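Local coordinates for protein phenylacetaldehyde dehydrogenase (Burkholderia cenocepacia, PDB 4O5H) that probably oxidises phenylacetaldehyde to phenylacetate with NAD+, as a member of the aldehyde dehydrogenase family, at residues Phe26-Trp39 / Pro214-Ala226. Residues are numbered along the deposited sequence; the frame is centred on the assembly and turned at random.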
ATOM      1  N   PHE A  26     -34.924  18.302   6.275  1.00 18.26           N
ATOM      2  CA  PHE A  26     -33.506  18.303   6.021  1.00 17.24           C
ATOM      3  C   PHE A  26     -33.197  19.101   4.758  1.00 17.41           C
ATOM      4  O   PHE A  26     -32.273  19.893   4.745  1.00 17.64           O
ATOM      5  CB  PHE A  26     -32.983  16.870   5.876  1.00 16.41           C
ATOM      6  CG  PHE A  26     -31.521  16.796   5.524  1.00 15.35           C
ATOM      7  CD1 PHE A  26     -30.542  16.989   6.475  1.00 15.50           C
ATOM      8  CD2 PHE A  26     -31.143  16.520   4.242  1.00 15.61           C
ATOM      9  CE1 PHE A  26     -29.197  16.922   6.149  1.00 15.12           C
ATOM     10  CE2 PHE A  26     -29.801  16.428   3.899  1.00 15.02           C
ATOM     11  CZ  PHE A  26     -28.828  16.616   4.861  1.00 15.05           C
ATOM     12  N   LEU A  27     -33.982  18.902   3.712  1.00 18.27           N
ATOM     13  CA  LEU A  27     -33.767  19.659   2.484  1.00 18.72           C
ATOM     14  C   LEU A  27     -33.971  21.162   2.637  1.00 19.50           C
ATOM     15  O   LEU A  27     -33.247  21.951   2.047  1.00 19.27           O
ATOM     16  CB  LEU A  27     -34.661  19.159   1.368  1.00 19.58           C
ATOM     17  CG  LEU A  27     -34.376  17.738   0.888  1.00 20.32           C
ATOM     18  CD1 LEU A  27     -35.444  17.327  -0.122  1.00 21.41           C
ATOM     19  CD2 LEU A  27     -32.997  17.620   0.296  1.00 20.27           C
ATOM     20  N   ALA A  28     -34.960  21.551   3.409  1.00 19.69           N
ATOM     21  CA  ALA A  28     -35.288  22.971   3.554  1.00 20.89           C
ATOM     22  C   ALA A  28     -34.247  23.761   4.362  1.00 20.26           C
ATOM     23  O   ALA A  28     -34.069  24.916   4.121  1.00 20.70           O
ATOM     24  CB  ALA A  28     -36.644  23.126   4.208  1.00 21.72           C
ATOM     25  N   LYS A  29     -33.572  23.153   5.319  1.00 19.42           N
ATOM     26  CA  LYS A  29     -32.745  23.942   6.221  1.00 19.49           C
ATOM     27  C   LYS A  29     -31.348  24.219   5.647  1.00 19.23           C
ATOM     28  O   LYS A  29     -30.833  23.442   4.840  1.00 18.69           O
ATOM     29  CB  LYS A  29     -32.622  23.234   7.567  1.00 19.47           C
ATOM     30  CG  LYS A  29     -31.597  22.118   7.551  1.00 18.47           C
ATOM     31  CD  LYS A  29     -31.678  21.232   8.769  1.00 18.80           C
ATOM     32  CE  LYS A  29     -30.552  20.218   8.710  1.00 18.01           C
ATOM     33  NZ  LYS A  29     -30.498  19.385   9.919  1.00 18.37           N
ATOM     34  N   PRO A  30     -30.685  25.258   6.140  1.00 20.57           N
ATOM     35  CA  PRO A  30     -29.329  25.572   5.689  1.00 20.67           C
ATOM     36  C   PRO A  30     -28.322  24.476   6.001  1.00 19.48           C
ATOM     37  O   PRO A  30     -28.407  23.851   7.027  1.00 19.47           O
ATOM     38  CB  PRO A  30     -28.978  26.830   6.479  1.00 21.10           C
ATOM     39  CG  PRO A  30     -30.298  27.427   6.804  1.00 22.78           C
ATOM     40  CD  PRO A  30     -31.189  26.271   7.083  1.00 22.13           C
ATOM     41  N   LYS A  31     -27.455  24.158   5.048  1.00 20.19           N
ATOM     42  CA  LYS A  31     -26.487  23.042   5.182  1.00 19.90           C
ATOM     43  C   LYS A  31     -25.143  23.629   5.509  1.00 19.48           C
ATOM     44  O   LYS A  31     -24.738  24.631   4.909  1.00 18.69           O
ATOM     45  CB  LYS A  31     -26.302  22.252   3.866  1.00 20.82           C
ATOM     46  CG  LYS A  31     -27.580  21.831   3.163  1.00 22.57           C
ATOM     47  CD  LYS A  31     -28.383  20.796   3.924  1.00 21.69           C
ATOM     48  CE  LYS A  31     -29.596  20.476   3.087  1.00 21.48           C
ATOM     49  NZ  LYS A  31     -30.523  21.625   2.836  1.00 21.85           N
ATOM     50  N   GLN A  32     -24.408  22.924   6.350  1.00 18.46           N
ATOM     51  CA  GLN A  32     -23.060  23.314   6.726  1.00 18.61           C
ATOM     52  C   GLN A  32     -22.114  22.109   6.750  1.00 16.21           C
ATOM     53  O   GLN A  32     -22.558  20.967   6.803  1.00 15.33           O
ATOM     54  CB  GLN A  32     -23.111  23.956   8.097  1.00 21.50           C
ATOM     55  CG  GLN A  32     -23.926  25.226   8.109  1.00 25.51           C
ATOM     56  CD  GLN A  32     -23.835  25.920   9.407  1.00 30.08           C
ATOM     57  OE1 GLN A  32     -24.286  25.400  10.433  1.00 36.76           O
ATOM     58  NE2 GLN A  32     -23.218  27.099   9.404  1.00 31.84           N
ATOM     59  N   MET A  33     -20.816  22.392   6.741  1.00 14.88           N
ATOM     60  CA  MET A  33     -19.784  21.368   6.935  1.00 14.14           C
ATOM     61  C   MET A  33     -19.627  21.066   8.428  1.00 13.73           C
ATOM     62  O   MET A  33     -19.915  21.906   9.257  1.00 14.03           O
ATOM     63  CB  MET A  33     -18.431  21.868   6.436  1.00 13.89           C
ATOM     64  CG  MET A  33     -18.424  22.143   4.974  1.00 13.97           C
ATOM     65  SD  MET A  33     -16.841  22.680   4.370  1.00 14.16           S
ATOM     66  CE  MET A  33     -16.729  24.400   4.896  1.00 15.56           C
ATOM     67  N   LEU A  34     -19.059  19.912   8.740  1.00 13.04           N
ATOM     68  CA  LEU A  34     -18.731  19.561  10.121  1.00 13.40           C
ATOM     69  C   LEU A  34     -17.224  19.649  10.316  1.00 13.12           C
ATOM     70  O   LEU A  34     -16.472  18.814   9.773  1.00 12.42           O
ATOM     71  CB  LEU A  34     -19.225  18.146  10.424  1.00 13.40           C
ATOM     72  CG  LEU A  34     -18.869  17.604  11.815  1.00 14.60           C
ATOM     73  CD1 LEU A  34     -19.449  18.495  12.886  1.00 15.51           C
ATOM     74  CD2 LEU A  34     -19.382  16.195  11.987  1.00 14.81           C
ATOM     75  N   ILE A  35     -16.783  20.682  11.011  1.00 13.25           N
ATOM     76  CA  ILE A  35     -15.364  20.936  11.183  1.00 13.94           C
ATOM     77  C   ILE A  35     -15.066  21.046  12.671  1.00 14.53           C
ATOM     78  O   ILE A  35     -15.415  22.040  13.323  1.00 14.79           O
ATOM     79  CB  ILE A  35     -14.927  22.205  10.427  1.00 14.45           C
ATOM     80  CG1 ILE A  35     -15.177  21.970   8.952  1.00 13.91           C
ATOM     81  CG2 ILE A  35     -13.449  22.530  10.676  1.00 15.08           C
ATOM     82  CD1 ILE A  35     -14.864  23.125   8.057  1.00 14.29           C
ATOM     83  N   GLY A  36     -14.461  20.002  13.213  1.00 14.43           N
ATOM     84  CA  GLY A  36     -14.238  19.935  14.643  1.00 15.44           C
ATOM     85  C   GLY A  36     -15.568  19.980  15.392  1.00 15.71           C
ATOM     86  O   GLY A  36     -16.515  19.287  15.021  1.00 14.53           O
ATOM     87  N   ALA A  37     -15.641  20.839  16.413  1.00 17.16           N
ATOM     88  CA  ALA A  37     -16.825  20.980  17.227  1.00 18.27           C
ATOM     89  C   ALA A  37     -17.931  21.843  16.599  1.00 18.84           C
ATOM     90  O   ALA A  37     -19.006  21.961  17.185  1.00 19.40           O
ATOM     91  CB  ALA A  37     -16.457  21.529  18.576  1.00 19.67           C
ATOM     92  N   GLU A  38     -17.722  22.388  15.408  1.00 19.38           N
ATOM     93  CA  GLU A  38     -18.718  23.287  14.808  1.00 20.50           C
ATOM     94  C   GLU A  38     -19.238  22.859  13.464  1.00 18.15           C
ATOM     95  O   GLU A  38     -18.491  22.362  12.630  1.00 18.31           O
ATOM     96  CB  GLU A  38     -18.121  24.681  14.664  1.00 23.72           C
ATOM     97  CG  GLU A  38     -17.872  25.268  16.011  1.00 27.91           C
ATOM     98  CD  GLU A  38     -16.994  26.491  16.030  1.00 32.87           C
ATOM     99  OE1 GLU A  38     -16.442  26.901  14.982  1.00 36.14           O
ATOM    100  OE2 GLU A  38     -16.871  27.045  17.149  1.00 40.24           O
ATOM    101  N   TRP A  39     -20.517  23.128  13.231  1.00 16.66           N
ATOM    102  CA  TRP A  39     -21.059  23.172  11.906  1.00 15.17           C
ATOM    103  C   TRP A  39     -20.748  24.545  11.295  1.00 15.53           C
ATOM    104  O   TRP A  39     -21.061  25.578  11.880  1.00 15.84           O
ATOM    105  CB  TRP A  39     -22.576  22.917  11.927  1.00 15.06           C
ATOM    106  CG  TRP A  39     -22.927  21.519  12.380  1.00 14.25           C
ATOM    107  CD1 TRP A  39     -23.186  21.117  13.630  1.00 14.78           C
ATOM    108  CD2 TRP A  39     -22.960  20.354  11.558  1.00 13.28           C
ATOM    109  NE1 TRP A  39     -23.398  19.754  13.657  1.00 14.31           N
ATOM    110  CE2 TRP A  39     -23.277  19.268  12.383  1.00 13.29           C
ATOM    111  CE3 TRP A  39     -22.800  20.129  10.188  1.00 12.31           C
ATOM    112  CZ2 TRP A  39     -23.450  17.972  11.866  1.00 12.62           C
ATOM    113  CZ3 TRP A  39     -22.956  18.854   9.695  1.00 11.82           C
ATOM    114  CH2 TRP A  39     -23.260  17.796  10.532  1.00 11.88           C
ATOM    115  N   PRO A 214     -23.378  15.456  -1.960  1.00 10.65           N
ATOM    116  CA  PRO A 214     -22.906  15.773  -0.602  1.00 10.39           C
ATOM    117  C   PRO A 214     -23.905  15.478   0.508  1.00 10.32           C
ATOM    118  O   PRO A 214     -23.516  15.403   1.669  1.00 10.18           O
ATOM    119  CB  PRO A 214     -22.709  17.264  -0.662  1.00 10.62           C
ATOM    120  CG  PRO A 214     -23.790  17.724  -1.610  1.00 11.10           C
ATOM    121  CD  PRO A 214     -23.863  16.657  -2.673  1.00 10.90           C
ATOM    122  N   LEU A 215     -25.174  15.268   0.179  1.00 10.42           N
ATOM    123  CA  LEU A 215     -26.216  15.353   1.216  1.00 10.59           C
ATOM    124  C   LEU A 215     -26.234  14.218   2.214  1.00 10.29           C
ATOM    125  O   LEU A 215     -26.399  14.479   3.420  1.00 10.37           O
ATOM    126  CB  LEU A 215     -27.590  15.520   0.599  1.00 11.12           C
ATOM    127  CG  LEU A 215     -27.814  16.816  -0.196  1.00 11.53           C
ATOM    128  CD1 LEU A 215     -29.224  16.847  -0.759  1.00 12.02           C
ATOM    129  CD2 LEU A 215     -27.566  18.061   0.650  1.00 11.62           C
ATOM    130  N   SER A 216     -26.122  12.963   1.763  1.00  9.76           N
ATOM    131  CA  SER A 216     -26.249  11.846   2.730  1.00  9.55           C
ATOM    132  C   SER A 216     -25.081  11.845   3.730  1.00  9.17           C
ATOM    133  O   SER A 216     -25.256  11.482   4.891  1.00  8.83           O
ATOM    134  CB  SER A 216     -26.439  10.493   2.039  1.00  9.63           C
ATOM    135  OG  SER A 216     -25.342  10.184   1.196  1.00  9.51           O
ATOM    136  N   ALA A 217     -23.924  12.316   3.279  1.00  8.88           N
ATOM    137  CA  ALA A 217     -22.754  12.420   4.170  1.00  8.80           C
ATOM    138  C   ALA A 217     -22.970  13.464   5.271  1.00  9.06           C
ATOM    139  O   ALA A 217     -22.637  13.214   6.415  1.00  9.03           O
ATOM    140  CB  ALA A 217     -21.508  12.745   3.375  1.00  8.67           C
ATOM    141  N   LEU A 218     -23.593  14.593   4.924  1.00  9.50           N
ATOM    142  CA  LEU A 218     -23.941  15.591   5.907  1.00  9.89           C
ATOM    143  C   LEU A 218     -24.946  15.021   6.909  1.00 10.21           C
ATOM    144  O   LEU A 218     -24.791  15.261   8.087  1.00 10.31           O
ATOM    145  CB  LEU A 218     -24.461  16.896   5.272  1.00 10.09           C
ATOM    146  CG  LEU A 218     -23.388  17.604   4.396  1.00 10.04           C
ATOM    147  CD1 LEU A 218     -23.963  18.838   3.759  1.00 10.26           C
ATOM    148  CD2 LEU A 218     -22.154  17.977   5.222  1.00  9.97           C
ATOM    149  N   ARG A 219     -25.937  14.273   6.456  1.00 10.38           N
ATOM    150  CA  ARG A 219     -26.917  13.711   7.392  1.00 10.78           C
ATOM    151  C   ARG A 219     -26.245  12.674   8.278  1.00 10.29           C
ATOM    152  O   ARG A 219     -26.512  12.620   9.457  1.00 10.61           O
ATOM    153  CB  ARG A 219     -28.133  13.125   6.649  1.00 11.28           C
ATOM    154  CG  ARG A 219     -29.239  12.616   7.572  1.00 11.88           C
ATOM    155  CD  ARG A 219     -29.941  13.718   8.337  1.00 12.62           C
ATOM    156  NE  ARG A 219     -31.107  13.138   9.035  1.00 13.20           N
ATOM    157  CZ  ARG A 219     -31.216  12.960  10.342  1.00 13.27           C
ATOM    158  NH1 ARG A 219     -30.288  13.395  11.190  1.00 13.34           N
ATOM    159  NH2 ARG A 219     -32.273  12.336  10.805  1.00 13.61           N
ATOM    160  N   LEU A 220     -25.328  11.911   7.725  1.00  9.79           N
ATOM    161  CA  LEU A 220     -24.555  10.947   8.486  1.00  9.70           C
ATOM    162  C   LEU A 220     -23.718  11.652   9.563  1.00  9.75           C
ATOM    163  O   LEU A 220     -23.648  11.182  10.663  1.00  9.92           O
ATOM    164  CB  LEU A 220     -23.633  10.129   7.581  1.00  9.40           C
ATOM    165  CG  LEU A 220     -22.715   9.124   8.281  1.00  9.32           C
ATOM    166  CD1 LEU A 220     -23.490   8.001   8.948  1.00  9.45           C
ATOM    167  CD2 LEU A 220     -21.765   8.558   7.275  1.00  9.20           C
ATOM    168  N   GLY A 221     -23.182  12.813   9.256  1.00  9.80           N
ATOM    169  CA  GLY A 221     -22.529  13.683  10.278  1.00 10.07           C
ATOM    170  C   GLY A 221     -23.385  13.977  11.482  1.00 10.41           C
ATOM    171  O   GLY A 221     -22.929  13.877  12.599  1.00 10.41           O
ATOM    172  N   GLU A 222     -24.658  14.291  11.242  1.00 10.82           N
ATOM    173  CA  GLU A 222     -25.636  14.500  12.314  1.00 10.99           C
ATOM    174  C   GLU A 222     -25.783  13.223  13.163  1.00 10.99           C
ATOM    175  O   GLU A 222     -25.807  13.298  14.408  1.00 10.83           O
ATOM    176  CB  GLU A 222     -26.983  14.909  11.750  1.00 11.42           C
ATOM    177  CG  GLU A 222     -26.931  16.231  10.958  1.00 11.82           C
ATOM    178  CD  GLU A 222     -28.294  16.693  10.487  1.00 12.41           C
ATOM    179  OE1 GLU A 222     -29.294  16.016  10.768  1.00 12.59           O
ATOM    180  OE2 GLU A 222     -28.376  17.756   9.829  1.00 12.94           O
ATOM    181  N   LEU A 223     -25.867  12.061  12.505  1.00 10.72           N
ATOM    182  CA  LEU A 223     -26.050  10.807  13.225  1.00 10.94           C
ATOM    183  C   LEU A 223     -24.780  10.467  14.046  1.00 10.84           C
ATOM    184  O   LEU A 223     -24.861   9.915  15.140  1.00 10.95           O
ATOM    185  CB  LEU A 223     -26.425   9.659  12.242  1.00 10.99           C
ATOM    186  CG  LEU A 223     -27.728   9.873  11.438  1.00 11.23           C
ATOM    187  CD1 LEU A 223     -27.990   8.690  10.531  1.00 11.30           C
ATOM    188  CD2 LEU A 223     -28.928  10.083  12.339  1.00 11.75           C
ATOM    189  N   ILE A 224     -23.615  10.799  13.501  1.00 10.69           N
ATOM    190  CA  ILE A 224     -22.346  10.577  14.180  1.00 10.79           C
ATOM    191  C   ILE A 224     -22.291  11.406  15.469  1.00 11.08           C
ATOM    192  O   ILE A 224     -21.933  10.866  16.544  1.00 10.85           O
ATOM    193  CB  ILE A 224     -21.168  10.874  13.249  1.00 10.75           C
ATOM    194  CG1 ILE A 224     -21.021   9.755  12.215  1.00 10.62           C
ATOM    195  CG2 ILE A 224     -19.863  11.062  14.022  1.00 10.89           C
ATOM    196  CD1 ILE A 224     -20.063  10.055  11.075  1.00 10.47           C
ATOM    197  N   GLN A 225     -22.734  12.670  15.403  1.00 11.34           N
ATOM    198  CA  GLN A 225     -22.805  13.478  16.606  1.00 11.89           C
ATOM    199  C   GLN A 225     -23.807  12.876  17.552  1.00 12.22           C
ATOM    200  O   GLN A 225     -23.556  12.788  18.755  1.00 12.28           O
ATOM    201  CB  GLN A 225     -23.223  14.926  16.327  1.00 12.25           C
ATOM    202  CG  GLN A 225     -22.227  15.700  15.542  1.00 12.15           C
ATOM    203  CD  GLN A 225     -22.463  17.211  15.687  1.00 12.70           C
ATOM    204  OE1 GLN A 225     -23.609  17.699  15.623  1.00 12.78           O
ATOM    205  NE2 GLN A 225     -21.379  17.944  15.891  1.00 12.74           N
ATOM    206  N   ALA A 226     -24.954  12.452  17.024  1.00 12.36           N
ATOM    207  CA  ALA A 226     -25.998  11.920  17.901  1.00 12.86           C
ATOM    208  C   ALA A 226     -25.542  10.633  18.600  1.00 13.27           C
ATOM    209  O   ALA A 226     -25.974  10.338  19.710  1.00 13.93           O
ATOM    210  CB  ALA A 226     -27.265  11.710  17.121  1.00 12.89           C
TER
HETATM  211  O   HOH W   1     -21.328  20.812  16.367  1.00 15.71           O
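The ammonium of Lys31 is gripped by backbone carbonyls of its own segment, with Lys29 O 2.7 Å and Leu27 O 2.9 Å from NZ and a weaker bond to Phe26 O. Bends at chi2 and chi4 fold the chain back to this helix end, laying CE over one face of the Phe26 ring, near its rim, and 4.0 Å from Leu215 CD2. Phe26, its CG turned away from the backbone N (chi1 176°), enters helix 215-226 as a knob among Leu215, Leu218, Arg219 and Glu222; Ile115 of helix 109-120 also touches it. Beside Phe26, Lys29 extends to Glu222, its NZ 2.7 Å from OE2 on the syn side, while Arg219 NH1 forms a salt bridge to OE1 whose hydrogen bond is weak (124°). Farther along, Trp39 CH2 lies edge-on against the backbone of Gly221 and Glu222, 3.8 Å from Glu222 N, and Leu34 CD1 lies over the centre of one indole face. Trp39 NE1 donates to Gln225 OE1 (2.9 Å, 158°) from above the amide plane. The end of helix 21-28 and the hairpin thus pack on one helix through apolar contacts, with a salt-bridge network at Glu222 and an indole-amide hydrogen bond at Gln225 probably setting their register.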